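Local coordinates for protein fimbrial subunit type 1 (PDB 3UXF) that builds the shaft of a surface fimbria of the oral bacterium Actinomyces oris as its major, cell-wall-anchored pilin subunit, at residues Pro396-Gln399 against Thr400-Leu404. Numbering follows the deposited sequence.
With CA (calcium ion), chain C.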
loop_
_atom_site.group_PDB
_atom_site.type_symbol
_atom_site.label_atom_id
_atom_site.label_comp_id
_atom_site.label_asym_id
_atom_site.label_seq_id
_atom_site.Cartn_x
_atom_site.Cartn_y
_atom_site.Cartn_z
ATOM N N PRO A 396 -23.380 18.758 4.716
ATOM C CA PRO A 396 -24.695 18.380 4.186
ATOM C C PRO A 396 -25.728 18.002 5.268
ATOM O O PRO A 396 -26.903 17.840 4.937
ATOM C CB PRO A 396 -24.371 17.172 3.294
ATOM C CG PRO A 396 -22.888 17.311 2.983
ATOM C CD PRO A 396 -22.324 17.843 4.261
ATOM N N SER A 397 -25.315 17.902 6.526
ATOM C CA SER A 397 -26.256 17.564 7.603
ATOM C C SER A 397 -27.167 18.744 7.969
ATOM O O SER A 397 -28.231 18.571 8.572
ATOM C CB SER A 397 -25.495 17.075 8.837
ATOM O OG SER A 397 -25.067 18.157 9.655
ATOM N N THR A 398 -26.743 19.949 7.608
ATOM C CA THR A 398 -27.512 21.151 7.894
ATOM C C THR A 398 -27.894 21.857 6.593
ATOM O O THR A 398 -27.182 21.781 5.590
ATOM C CB THR A 398 -26.761 22.100 8.838
ATOM O OG1 THR A 398 -25.709 22.784 8.128
ATOM C CG2 THR A 398 -26.165 21.309 9.983
ATOM N N GLN A 399 -29.042 22.516 6.608
ATOM C CA GLN A 399 -29.609 23.124 5.410
ATOM C C GLN A 399 -28.786 24.314 4.909
ATOM O O GLN A 399 -28.670 24.535 3.704
ATOM C CB GLN A 399 -31.053 23.560 5.697
ATOM C CG GLN A 399 -31.975 22.414 6.170
ATOM C CD GLN A 399 -31.857 22.059 7.677
ATOM O OE1 GLN A 399 -30.882 22.409 8.366
ATOM N NE2 GLN A 399 -32.874 21.356 8.185
ATOM N N THR A 400 -28.243 25.087 5.840
ATOM C CA THR A 400 -27.419 26.236 5.494
ATOM C C THR A 400 -26.208 25.756 4.700
ATOM O O THR A 400 -25.601 24.756 5.053
ATOM C CB THR A 400 -26.941 26.971 6.748
ATOM O OG1 THR A 400 -28.068 27.565 7.407
ATOM C CG2 THR A 400 -25.975 28.074 6.380
ATOM N N VAL A 401 -25.882 26.440 3.609
ATOM C CA VAL A 401 -24.699 26.085 2.821
ATOM C C VAL A 401 -23.442 26.594 3.539
ATOM O O VAL A 401 -23.214 27.800 3.621
ATOM C CB VAL A 401 -24.776 26.692 1.412
ATOM C CG1 VAL A 401 -23.677 26.151 0.532
ATOM C CG2 VAL A 401 -26.134 26.392 0.782
ATOM N N ASP A 402 -22.639 25.679 4.083
ATOM C CA ASP A 402 -21.528 26.082 4.943
ATOM C C ASP A 402 -20.231 26.144 4.145
ATOM O O ASP A 402 -20.020 25.309 3.262
ATOM C CB ASP A 402 -21.299 25.084 6.075
ATOM C CG ASP A 402 -22.515 24.899 6.947
ATOM O OD1 ASP A 402 -22.831 25.795 7.760
ATOM O OD2 ASP A 402 -23.144 23.853 6.800
ATOM N N PRO A 403 -19.360 27.093 4.497
ATOM C CA PRO A 403 -18.010 27.161 3.930
ATOM C C PRO A 403 -17.113 26.115 4.579
ATOM O O PRO A 403 -17.462 25.458 5.580
ATOM C CB PRO A 403 -17.545 28.570 4.325
ATOM C CG PRO A 403 -18.218 28.820 5.643
ATOM C CD PRO A 403 -19.608 28.212 5.425
ATOM N N LEU A 404 -15.937 25.947 3.988
ATOM C CA LEU A 404 -14.949 25.027 4.523
ATOM C C LEU A 404 -14.261 25.540 5.773
ATOM O O LEU A 404 -13.976 26.745 5.924
ATOM C CB LEU A 404 -13.868 24.774 3.469
ATOM C CG LEU A 404 -14.305 24.136 2.169
ATOM C CD1 LEU A 404 -13.092 24.133 1.265
ATOM C CD2 LEU A 404 -14.810 22.699 2.409
HETATM CA CA CA C . -24.954 22.694 5.666
HETATM O O HOH W 1 -24.427 24.690 9.524
HETATM O O HOH W 2 -29.077 24.820 8.920
#
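Thr-398 OG1 is gripped from two directions: it binds the calcium ion at 2.6 Å and makes a 2.7 Å hydrogen bond to a water. Asp-402 reaches the same two partners with its two carboxylate oxygens, OD2 ligating calcium at 2.4 Å while OD1 accepts a hydrogen bond of 2.6 Å from that water. Metal and water thus bridge the two side chains, which meet nearly perpendicular to each other, and the carboxylate is fixed at both oxygens. With chi1 at 75°, Thr-398 tucks OG1 back over its own main chain, where it can chelate the ion together with the carbonyl O. The carbonyl O of Thr-400 binds the calcium ion at 2.2 Å. This calcium-binding loop, between strands 388-391 and 412-413 of the prealbumin-like domain, wraps around the ion, and Asp-393 through both carboxylate oxygens and Asp-395 through its backbone O complete the site. The calcium probably offsets much of the charge of the Asp-393 and Asp-402 carboxylates. On the solvent-exposed bend, Gln-399 curls back at chi2 (81°), and its OE1 accepts a 3.1 Å hydrogen bond from a second water, which in turn accepts one from Thr-400 N at 3.2 Å.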